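Local coordinates for protein hyaluronidase (PDB 5DIY) that probably works as a family 84 glycoside hydrolase, a hexosaminidase that removes O-linked N-acetylglucosamine from modified substrates, at residues 167-172 and 195-200; 220-225 and 238-243; 254-259 and 270-275. All blocks are in the same frame, centred on the assembly; numbering follows the deposited sequence.

Contact 1: residues 167-172 and 195-200. With NAG (2-acetamido-2-deoxy-beta-D-glucopyranose), chain E.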
loop_
_atom_site.group_PDB
_atom_site.type_symbol
_atom_site.label_atom_id
_atom_site.label_comp_id
_atom_site.label_asym_id
_atom_site.label_seq_id
_atom_site.Cartn_x
_atom_site.Cartn_y
_atom_site.Cartn_z
ATOM N N PHE C 167 15.735 -2.225 -12.668
ATOM C CA PHE C 167 14.491 -2.091 -13.423
ATOM C C PHE C 167 13.595 -3.257 -13.025
ATOM O O PHE C 167 13.807 -4.389 -13.475
ATOM C CB PHE C 167 14.781 -2.074 -14.927
ATOM C CG PHE C 167 15.559 -0.858 -15.370
ATOM C CD1 PHE C 167 16.952 -0.845 -15.314
ATOM C CD2 PHE C 167 14.899 0.288 -15.812
ATOM C CE1 PHE C 167 17.673 0.278 -15.704
ATOM C CE2 PHE C 167 15.614 1.417 -16.201
ATOM C CZ PHE C 167 17.003 1.411 -16.149
ATOM N N TYR C 168 12.610 -2.969 -12.167
ATOM C CA TYR C 168 11.785 -3.995 -11.498
ATOM C C TYR C 168 10.284 -3.953 -11.824
ATOM O O TYR C 168 9.508 -4.711 -11.243
ATOM C CB TYR C 168 11.989 -3.928 -9.971
ATOM C CG TYR C 168 11.720 -2.578 -9.330
ATOM C CD1 TYR C 168 10.420 -2.162 -9.028
ATOM C CD2 TYR C 168 12.769 -1.726 -9.011
ATOM C CE1 TYR C 168 10.183 -0.923 -8.434
ATOM C CE2 TYR C 168 12.547 -0.494 -8.421
ATOM C CZ TYR C 168 11.256 -0.093 -8.128
ATOM O OH TYR C 168 11.062 1.135 -7.546
ATOM N N CYS C 169 9.884 -3.090 -12.751
ATOM C CA CYS C 169 8.492 -2.968 -13.159
ATOM C C CYS C 169 8.396 -2.433 -14.575
ATOM O O CYS C 169 9.402 -2.042 -15.166
ATOM C CB CYS C 169 7.742 -2.031 -12.210
ATOM S SG CYS C 169 8.331 -0.321 -12.174
ATOM N N ASN C 170 7.173 -2.425 -15.098
ATOM C CA ASN C 170 6.839 -1.799 -16.381
ATOM C C ASN C 170 7.253 -2.659 -17.589
ATOM O O ASN C 170 6.541 -3.609 -17.900
ATOM C CB ASN C 170 7.336 -0.332 -16.431
ATOM C CG ASN C 170 6.715 0.475 -17.557
ATOM O OD1 ASN C 170 5.782 0.040 -18.230
ATOM N ND2 ASN C 170 7.236 1.673 -17.761
ATOM N N ASP C 171 8.377 -2.366 -18.248
ATOM C CA ASP C 171 8.712 -3.005 -19.527
ATOM C C ASP C 171 9.474 -4.318 -19.283
ATOM O O ASP C 171 10.651 -4.281 -18.912
ATOM C CB ASP C 171 9.539 -2.040 -20.397
ATOM C CG ASP C 171 9.798 -2.564 -21.818
ATOM O OD1 ASP C 171 9.498 -3.739 -22.134
ATOM O OD2 ASP C 171 10.315 -1.770 -22.630
ATOM N N PRO C 172 8.816 -5.479 -19.511
ATOM C CA PRO C 172 9.493 -6.756 -19.272
ATOM C C PRO C 172 10.520 -7.141 -20.350
ATOM O O PRO C 172 11.302 -8.066 -20.125
ATOM C CB PRO C 172 8.338 -7.754 -19.272
ATOM C CG PRO C 172 7.378 -7.188 -20.258
ATOM C CD PRO C 172 7.500 -5.689 -20.148
ATOM N N PRO C 195 3.339 -4.364 -13.821
ATOM C CA PRO C 195 3.350 -3.225 -14.759
ATOM C C PRO C 195 3.714 -1.869 -14.135
ATOM O O PRO C 195 4.268 -1.022 -14.820
ATOM C CB PRO C 195 1.918 -3.205 -15.312
ATOM C CG PRO C 195 1.445 -4.607 -15.161
ATOM C CD PRO C 195 2.073 -5.114 -13.892
ATOM N N ASN C 196 3.403 -1.681 -12.852
ATOM C CA ASN C 196 3.734 -0.452 -12.113
ATOM C C ASN C 196 4.484 -0.807 -10.839
ATOM O O ASN C 196 4.666 -1.992 -10.534
ATOM C CB ASN C 196 2.453 0.316 -11.762
ATOM C CG ASN C 196 1.537 0.497 -12.962
ATOM O OD1 ASN C 196 1.803 1.329 -13.833
ATOM N ND2 ASN C 196 0.459 -0.282 -13.016
ATOM N N VAL C 197 4.911 0.216 -10.098
ATOM C CA VAL C 197 5.548 0.024 -8.794
ATOM C C VAL C 197 4.539 -0.655 -7.876
ATOM O O VAL C 197 4.811 -1.721 -7.326
ATOM C CB VAL C 197 6.047 1.360 -8.176
ATOM C CG1 VAL C 197 6.503 1.164 -6.737
ATOM C CG2 VAL C 197 7.171 1.951 -9.018
ATOM N N CYS C 198 3.374 -0.025 -7.741
ATOM C CA CYS C 198 2.209 -0.625 -7.110
ATOM C C CYS C 198 1.247 -0.959 -8.242
ATOM O O CYS C 198 0.606 -0.065 -8.790
ATOM C CB CYS C 198 1.577 0.364 -6.136
ATOM S SG CYS C 198 2.731 0.943 -4.886
ATOM N N SER C 199 1.170 -2.241 -8.606
ATOM C CA SER C 199 0.477 -2.649 -9.829
ATOM C C SER C 199 -1.029 -2.742 -9.623
ATOM O O SER C 199 -1.488 -3.303 -8.621
ATOM C CB SER C 199 1.023 -3.984 -10.355
ATOM O OG SER C 199 2.335 -3.825 -10.871
ATOM N N HIS C 200 -1.784 -2.196 -10.578
ATOM C CA HIS C 200 -3.245 -2.318 -10.574
ATOM C C HIS C 200 -3.661 -3.760 -10.741
ATOM O O HIS C 200 -4.480 -4.271 -9.975
ATOM C CB HIS C 200 -3.893 -1.478 -11.678
ATOM C CG HIS C 200 -5.388 -1.607 -11.720
ATOM N ND1 HIS C 200 -6.090 -1.798 -12.891
ATOM C CD2 HIS C 200 -6.308 -1.617 -10.725
ATOM C CE1 HIS C 200 -7.380 -1.895 -12.616
ATOM N NE2 HIS C 200 -7.537 -1.791 -11.309
HETATM C C1 NAG E . 9.625 1.100 -4.301
HETATM C C2 NAG E . 10.495 0.262 -3.343
HETATM C C3 NAG E . 9.782 -0.167 -2.058
HETATM C C4 NAG E . 8.653 0.795 -1.729
HETATM C C5 NAG E . 7.632 0.741 -2.854
HETATM C C6 NAG E . 6.443 1.689 -2.631
HETATM C C7 NAG E . 10.409 -1.858 -4.617
HETATM C C8 NAG E . 11.251 -2.936 -5.242
HETATM N N2 NAG E . 11.095 -0.879 -4.026
HETATM O O3 NAG E . 10.735 -0.208 -0.990
HETATM O O4 NAG E . 8.005 0.401 -0.520
HETATM O O5 NAG E . 8.208 0.957 -4.146
HETATM O O6 NAG E . 6.866 3.033 -2.389
HETATM O O7 NAG E . 9.186 -1.887 -4.665
#
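Tyr168 offers one ring face to the sugar and, at a slant that is neither face-on nor edge-on, meets the methyl CG2 of Val197. On the face sits the acetyl methyl of NAG, its C8 lying 3.8 Å above the ring plane and over the centre, so the methyl is seated squarely on the pi surface. CE1 is the ring atom that reaches Val197 CG2, at 4.2 Å. The phenol oxygen beyond the rim comes within 3.5 Å of NAG C1 (from Tyr168 OH), and its hydrogen bond goes to Asn120 OD1, on a residue engineered in this structure at the predicted proton-donor position. Val197 divides its two methyls: CG1, placed anti to the backbone N (chi1 171°), approaches the ring oxygen O5 of NAG at 3.1 Å, whereas CG2 faces the other segment. There it also touches Cys169: with SG between backbone N and carbonyl carbon (chi1 63°), the sulfur of Cys169 lies 4.1 Å from Val197 CG2, and CB of the same cysteine rests 3.5 Å from Asn196 O. Further out, the backbones draw closest where Asn170 CA approaches Pro195 O at 3.1 Å, a CA-H...O contact bent to 131° at the hydrogen. Between these two segments the evidence is therefore for van der Waals and weak C-H contacts; backbone bonds to residues beside the segments include those of Tyr168 with Thr193 and Asn170 with Gly194. Both segments are loops following the fifth and sixth barrel strands, 160-164 and 189-192. Such strand-end loops at the C-terminal mouth of a TIM barrel contribute to the sugar pocket, here with an aromatic floor under the acetamido group, consistent with a family 84 active site.

Contact 2: residues 220-225 and 238-243. With NAG (2-acetamido-2-deoxy-beta-D-glucopyranose), chain E.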
loop_
_atom_site.group_PDB
_atom_site.type_symbol
_atom_site.label_atom_id
_atom_site.label_comp_id
_atom_site.label_asym_id
_atom_site.label_seq_id
_atom_site.Cartn_x
_atom_site.Cartn_y
_atom_site.Cartn_z
ATOM N N LEU C 220 7.328 -12.427 -7.297
ATOM C CA LEU C 220 6.633 -11.147 -7.235
ATOM C C LEU C 220 6.902 -10.437 -5.915
ATOM O O LEU C 220 6.676 -11.000 -4.841
ATOM C CB LEU C 220 5.127 -11.308 -7.437
ATOM C CG LEU C 220 4.631 -11.406 -8.881
ATOM C CD1 LEU C 220 3.190 -11.900 -8.870
ATOM C CD2 LEU C 220 4.742 -10.069 -9.612
ATOM N N TRP C 221 7.418 -9.216 -6.020
ATOM C CA TRP C 221 7.444 -8.248 -4.930
ATOM C C TRP C 221 6.176 -7.447 -5.162
ATOM O O TRP C 221 6.160 -6.542 -5.984
ATOM C CB TRP C 221 8.692 -7.356 -5.050
ATOM C CG TRP C 221 8.884 -6.296 -3.991
ATOM C CD1 TRP C 221 7.922 -5.527 -3.386
ATOM C CD2 TRP C 221 10.134 -5.868 -3.440
ATOM N NE1 TRP C 221 8.500 -4.669 -2.491
ATOM C CE2 TRP C 221 9.853 -4.851 -2.502
ATOM C CE3 TRP C 221 11.465 -6.253 -3.641
ATOM C CZ2 TRP C 221 10.852 -4.212 -1.765
ATOM C CZ3 TRP C 221 12.460 -5.615 -2.914
ATOM C CH2 TRP C 221 12.147 -4.606 -1.983
ATOM N N ASP C 222 5.105 -7.781 -4.454
ATOM C CA ASP C 222 3.820 -7.148 -4.709
ATOM C C ASP C 222 3.625 -6.003 -3.720
ATOM O O ASP C 222 3.514 -6.230 -2.510
ATOM C CB ASP C 222 2.685 -8.172 -4.624
ATOM C CG ASP C 222 1.489 -7.797 -5.486
ATOM O OD1 ASP C 222 1.435 -6.663 -6.008
ATOM O OD2 ASP C 222 0.593 -8.651 -5.664
ATOM N N ASN C 223 3.589 -4.777 -4.237
ATOM C CA ASN C 223 3.513 -3.574 -3.410
ATOM C C ASN C 223 2.075 -3.237 -3.045
ATOM O O ASN C 223 1.523 -2.220 -3.473
ATOM C CB ASN C 223 4.183 -2.383 -4.115
ATOM C CG ASN C 223 5.694 -2.450 -4.084
ATOM O OD1 ASN C 223 6.346 -2.422 -5.122
ATOM N ND2 ASN C 223 6.260 -2.487 -2.899
ATOM N N TYR C 224 1.482 -4.124 -2.255
ATOM C CA TYR C 224 0.194 -3.914 -1.620
ATOM C C TYR C 224 0.216 -4.801 -0.363
ATOM O O TYR C 224 0.621 -5.965 -0.473
ATOM C CB TYR C 224 -0.971 -4.305 -2.552
ATOM C CG TYR C 224 -2.300 -3.954 -1.929
ATOM C CD1 TYR C 224 -2.819 -2.654 -2.025
ATOM C CD2 TYR C 224 -3.007 -4.890 -1.181
ATOM C CE1 TYR C 224 -4.020 -2.313 -1.412
ATOM C CE2 TYR C 224 -4.211 -4.563 -0.581
ATOM C CZ TYR C 224 -4.709 -3.271 -0.690
ATOM O OH TYR C 224 -5.892 -2.963 -0.072
ATOM N N PRO C 225 -0.199 -4.307 0.814
ATOM C CA PRO C 225 -0.883 -3.020 1.022
ATOM C C PRO C 225 -0.023 -1.761 1.262
ATOM O O PRO C 225 -0.593 -0.738 1.599
ATOM C CB PRO C 225 -1.740 -3.305 2.271
ATOM C CG PRO C 225 -0.966 -4.332 3.009
ATOM C CD PRO C 225 -0.439 -5.231 1.933
ATOM N N GLY C 238 -8.311 -2.691 1.856
ATOM C CA GLY C 238 -9.130 -3.465 0.926
ATOM C C GLY C 238 -8.523 -4.817 0.587
ATOM O O GLY C 238 -7.331 -5.034 0.815
ATOM N N PRO C 239 -9.330 -5.732 0.017
ATOM C CA PRO C 239 -8.811 -7.066 -0.264
ATOM C C PRO C 239 -7.749 -7.080 -1.354
ATOM O O PRO C 239 -7.764 -6.236 -2.254
ATOM C CB PRO C 239 -10.056 -7.830 -0.727
ATOM C CG PRO C 239 -10.881 -6.784 -1.391
ATOM C CD PRO C 239 -10.679 -5.549 -0.549
ATOM N N TYR C 240 -6.829 -8.030 -1.249
ATOM C CA TYR C 240 -5.948 -8.408 -2.352
ATOM C C TYR C 240 -6.811 -8.677 -3.588
ATOM O O TYR C 240 -7.857 -9.327 -3.483
ATOM C CB TYR C 240 -5.159 -9.662 -1.970
ATOM C CG TYR C 240 -3.951 -9.950 -2.825
ATOM C CD1 TYR C 240 -2.861 -9.084 -2.837
ATOM C CD2 TYR C 240 -3.877 -11.109 -3.600
ATOM C CE1 TYR C 240 -1.737 -9.354 -3.611
ATOM C CE2 TYR C 240 -2.758 -11.383 -4.377
ATOM C CZ TYR C 240 -1.699 -10.506 -4.377
ATOM O OH TYR C 240 -0.606 -10.803 -5.137
ATOM N N ASP C 241 -6.409 -8.148 -4.742
ATOM C CA ASP C 241 -7.266 -8.227 -5.928
ATOM C C ASP C 241 -6.514 -8.044 -7.234
ATOM O O ASP C 241 -5.404 -7.510 -7.259
ATOM C CB ASP C 241 -8.383 -7.167 -5.834
ATOM C CG ASP C 241 -9.693 -7.609 -6.478
ATOM O OD1 ASP C 241 -9.739 -8.637 -7.194
ATOM O OD2 ASP C 241 -10.693 -6.895 -6.272
ATOM N N HIS C 242 -7.151 -8.509 -8.312
ATOM C CA HIS C 242 -6.707 -8.298 -9.696
ATOM C C HIS C 242 -5.401 -9.012 -10.024
ATOM O O HIS C 242 -4.649 -8.578 -10.900
ATOM C CB HIS C 242 -6.621 -6.803 -10.019
ATOM C CG HIS C 242 -7.849 -6.043 -9.637
ATOM N ND1 HIS C 242 -7.808 -4.788 -9.067
ATOM C CD2 HIS C 242 -9.158 -6.378 -9.715
ATOM C CE1 HIS C 242 -9.042 -4.379 -8.832
ATOM N NE2 HIS C 242 -9.878 -5.324 -9.217
ATOM N N ARG C 243 -5.152 -10.117 -9.325
ATOM C CA ARG C 243 -4.026 -10.990 -9.611
ATOM C C ARG C 243 -4.627 -12.221 -10.254
ATOM O O ARG C 243 -5.519 -12.844 -9.680
ATOM C CB ARG C 243 -3.249 -11.345 -8.335
ATOM C CG ARG C 243 -2.139 -10.360 -7.996
ATOM C CD ARG C 243 -2.688 -9.001 -7.599
ATOM N NE ARG C 243 -1.648 -7.986 -7.390
ATOM C CZ ARG C 243 -1.767 -6.683 -7.677
ATOM N NH1 ARG C 243 -2.878 -6.182 -8.224
ATOM N NH2 ARG C 243 -0.752 -5.860 -7.438
HETATM C C1 NAG E . 9.625 1.100 -4.301
HETATM C C2 NAG E . 10.495 0.262 -3.343
HETATM C C3 NAG E . 9.782 -0.167 -2.058
HETATM C C4 NAG E . 8.653 0.795 -1.729
HETATM C C5 NAG E . 7.632 0.741 -2.854
HETATM C C6 NAG E . 6.443 1.689 -2.631
HETATM C C7 NAG E . 10.409 -1.858 -4.617
HETATM C C8 NAG E . 11.251 -2.936 -5.242
HETATM N N2 NAG E . 11.095 -0.879 -4.026
HETATM O O3 NAG E . 10.735 -0.208 -0.990
HETATM O O4 NAG E . 8.005 0.401 -0.520
HETATM O O5 NAG E . 8.208 0.957 -4.146
HETATM O O6 NAG E . 6.866 3.033 -2.389
HETATM O O7 NAG E . 9.186 -1.887 -4.665
#
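Asp222 and Arg243 are brought tip to tip by their torsions: CG of Asp222 stands anti to its backbone N (chi1 -152°), and the arginine chain bends at chi2 (68°), which sets CD. The guanidinium meets the carboxylate side-on, their planes only 13° apart, with Arg243 NH2 2.7 Å from Asp222 OD1 and Arg243 NE 2.9 Å from Asp222 OD2; both oxygens use syn lone pairs. Asp222 OD2 takes a second donor, Tyr240 OH at 2.5 Å, which arrives nearly along the C-O axis. Asp222 ends strand 218-222, the seventh of the TIM barrel, and the loop 238-243 precedes the eighth, so this buried salt bridge ties strand end to connecting loop. An alanine in place of Asp222 would probably leave the buried Arg243 charge without its carboxylate mate and the Tyr240 hydroxyl without this acceptor. Beyond it, Tyr224 OH bonds to Gly238 O at 2.7 Å, the donor standing above the carbonyl plane, while Pro225 CB lies over one face of the Tyr224 ring. Arg243 NH2 also reaches Ser199 O. On the strand's other side, Trp221 puts a ring face against the sugar, NAG C8 lying 3.4 Å above its centre.

Contact 3: residues 254-259 and 270-275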
loop_
_atom_site.group_PDB
_atom_site.type_symbol
_atom_site.label_atom_id
_atom_site.label_comp_id
_atom_site.label_asym_id
_atom_site.label_seq_id
_atom_site.Cartn_x
_atom_site.Cartn_y
_atom_site.Cartn_z
ATOM N N ILE C 254 5.192 -15.105 -4.226
ATOM C CA ILE C 254 4.813 -13.706 -4.064
ATOM C C ILE C 254 5.119 -13.274 -2.644
ATOM O O ILE C 254 4.696 -13.932 -1.695
ATOM C CB ILE C 254 3.309 -13.451 -4.360
ATOM C CG1 ILE C 254 2.892 -14.116 -5.685
ATOM C CG2 ILE C 254 3.025 -11.948 -4.364
ATOM C CD1 ILE C 254 1.459 -13.875 -6.120
ATOM N N TYR C 255 5.857 -12.173 -2.515
ATOM C CA TYR C 255 6.022 -11.475 -1.241
ATOM C C TYR C 255 5.229 -10.159 -1.263
ATOM O O TYR C 255 5.422 -9.333 -2.159
ATOM C CB TYR C 255 7.499 -11.173 -0.980
ATOM C CG TYR C 255 8.354 -12.382 -0.684
ATOM C CD1 TYR C 255 8.798 -13.214 -1.713
ATOM C CD2 TYR C 255 8.741 -12.684 0.624
ATOM C CE1 TYR C 255 9.595 -14.318 -1.450
ATOM C CE2 TYR C 255 9.538 -13.786 0.901
ATOM C CZ TYR C 255 9.967 -14.600 -0.139
ATOM O OH TYR C 255 10.758 -15.689 0.126
ATOM N N ALA C 256 4.359 -9.971 -0.272
ATOM C CA ALA C 256 3.585 -8.736 -0.139
ATOM C C ALA C 256 4.360 -7.733 0.699
ATOM O O ALA C 256 4.778 -8.058 1.811
ATOM C CB ALA C 256 2.239 -9.021 0.505
ATOM N N ASN C 257 4.567 -6.530 0.167
ATOM C CA ASN C 257 5.102 -5.420 0.956
ATOM C C ASN C 257 3.947 -4.729 1.714
ATOM O O ASN C 257 3.092 -4.091 1.085
ATOM C CB ASN C 257 5.852 -4.416 0.063
ATOM C CG ASN C 257 6.774 -3.492 0.851
ATOM O OD1 ASN C 257 7.005 -3.684 2.043
ATOM N ND2 ASN C 257 7.307 -2.485 0.188
ATOM N N PRO C 258 3.910 -4.858 3.057
ATOM C CA PRO C 258 2.778 -4.342 3.827
ATOM C C PRO C 258 2.923 -2.887 4.259
ATOM O O PRO C 258 3.901 -2.221 3.921
ATOM C CB PRO C 258 2.762 -5.266 5.047
ATOM C CG PRO C 258 4.199 -5.606 5.256
ATOM C CD PRO C 258 4.908 -5.480 3.945
ATOM N N MET C 259 1.939 -2.397 5.005
ATOM C CA MET C 259 1.999 -1.047 5.561
ATOM C C MET C 259 2.913 -1.021 6.778
ATOM O O MET C 259 3.096 -2.041 7.457
ATOM C CB MET C 259 0.600 -0.564 5.965
ATOM C CG MET C 259 -0.397 -0.510 4.816
ATOM S SD MET C 259 -1.986 0.191 5.298
ATOM C CE MET C 259 -2.752 -1.239 6.042
ATOM N N TYR C 270 -4.532 -11.169 5.270
ATOM C CA TYR C 270 -5.422 -12.329 5.392
ATOM C C TYR C 270 -5.972 -12.734 4.023
ATOM O O TYR C 270 -5.946 -13.907 3.666
ATOM C CB TYR C 270 -6.578 -12.044 6.365
ATOM C CG TYR C 270 -7.459 -13.238 6.668
ATOM C CD1 TYR C 270 -8.452 -13.647 5.776
ATOM C CD2 TYR C 270 -7.308 -13.963 7.854
ATOM C CE1 TYR C 270 -9.257 -14.739 6.046
ATOM C CE2 TYR C 270 -8.118 -15.058 8.135
ATOM C CZ TYR C 270 -9.091 -15.439 7.228
ATOM O OH TYR C 270 -9.907 -16.521 7.484
ATOM N N THR C 271 -6.456 -11.755 3.262
ATOM C CA THR C 271 -7.050 -12.017 1.948
ATOM C C THR C 271 -5.995 -12.467 0.936
ATOM O O THR C 271 -6.245 -13.359 0.116
ATOM C CB THR C 271 -7.846 -10.806 1.404
ATOM O OG1 THR C 271 -6.969 -9.699 1.116
ATOM C CG2 THR C 271 -8.923 -10.379 2.398
ATOM N N PHE C 272 -4.833 -11.832 1.005
ATOM C CA PHE C 272 -3.650 -12.228 0.241
ATOM C C PHE C 272 -3.309 -13.704 0.472
ATOM O O PHE C 272 -3.132 -14.449 -0.488
ATOM C CB PHE C 272 -2.496 -11.284 0.607
ATOM C CG PHE C 272 -1.133 -11.721 0.143
ATOM C CD1 PHE C 272 -0.799 -11.707 -1.205
ATOM C CD2 PHE C 272 -0.152 -12.083 1.068
ATOM C CE1 PHE C 272 0.474 -12.083 -1.636
ATOM C CE2 PHE C 272 1.123 -12.459 0.648
ATOM C CZ PHE C 272 1.438 -12.456 -0.708
ATOM N N ALA C 273 -3.275 -14.123 1.738
ATOM C CA ALA C 273 -2.993 -15.525 2.108
ATOM C C ALA C 273 -4.035 -16.520 1.589
ATOM O O ALA C 273 -3.685 -17.623 1.163
ATOM C CB ALA C 273 -2.858 -15.657 3.619
ATOM N N GLN C 274 -5.311 -16.137 1.634
ATOM C CA GLN C 274 -6.372 -16.973 1.066
ATOM C C GLN C 274 -6.244 -17.108 -0.451
ATOM O O GLN C 274 -6.449 -18.200 -0.982
ATOM C CB GLN C 274 -7.765 -16.458 1.446
ATOM C CG GLN C 274 -8.098 -16.653 2.924
ATOM C CD GLN C 274 -9.583 -16.810 3.180
ATOM O OE1 GLN C 274 -10.021 -17.768 3.822
ATOM N NE2 GLN C 274 -10.368 -15.870 2.680
ATOM N N TYR C 275 -5.898 -16.015 -1.139
ATOM C CA TYR C 275 -5.635 -16.069 -2.584
ATOM C C TYR C 275 -4.509 -17.052 -2.886
ATOM O O TYR C 275 -4.651 -17.892 -3.770
ATOM C CB TYR C 275 -5.285 -14.685 -3.172
ATOM C CG TYR C 275 -4.650 -14.764 -4.551
ATOM C CD1 TYR C 275 -5.434 -14.904 -5.701
ATOM C CD2 TYR C 275 -3.257 -14.751 -4.703
ATOM C CE1 TYR C 275 -4.856 -15.001 -6.961
ATOM C CE2 TYR C 275 -2.671 -14.843 -5.955
ATOM C CZ TYR C 275 -3.468 -14.971 -7.082
ATOM O OH TYR C 275 -2.876 -15.054 -8.319
#
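The eighth strand of the TIM barrel, 251-256, and the helix that follows it, 262-277, form the beta-alpha unit to which this contact belongs; their short segments run antiparallel, at 172°, with axes 10.5 Å apart. Phe272 carries most of the contact from the helix side. Its CG stands anti to the backbone N (chi1 167°), and the ring beyond reaches the strand. Ala256 CB lies over one ring face, 3.8 Å from the centroid and 18° off the normal, a CH-pi contact displaced toward the rim, with CE2 of Phe272 its nearest ring atom at 3.6 Å. At the ring edge and in its plane sits Ile254 O, 3.7 Å from Phe272 CZ, while Ile254 CG2 packs at 3.7 Å on Phe272 CE1. One helical turn on, Tyr275 receives Ile254 CD1 at its edge, 4.2 Å from CE2; the hydroxyl of that tyrosine bonds to Asp244 O. Tyr240 meets the Phe272 ring edge-to-face. Between these segments the joint is mainly apolar; the rim of Phe272, likely to be slightly positive, would also suit the carbonyl oxygen of Ile254 while its face accepts a methyl, a polarity match that would favour this ring orientation.

Overall arrangement
The three contacts follow in series along the chain and climb through the second half of one eight-stranded parallel barrel. Contact 1 joins the loops after strands 160-164 and 189-192; contact 2 starts on strand 218-222, and contact 3 on its neighbour, strand 251-256. The centres of contacts 2 and 3 are about 6 Å apart, linked by backbone pairing of Leu220 and Asp222 with Tyr255. Those of contacts 1 and 2 are about 13 Å apart, yet the two meet directly, Arg243 NH2 probably bonding to Ser199 O, and both touch the sugar, whose acetyl methyl is held between Tyr168 and Trp221 on opposite sides. Contact 3, centred about 18 Å from contact 1 without touching it, packs helix 262-277 against strand 251-256, while Asn257, just past the strand, touches the sugar.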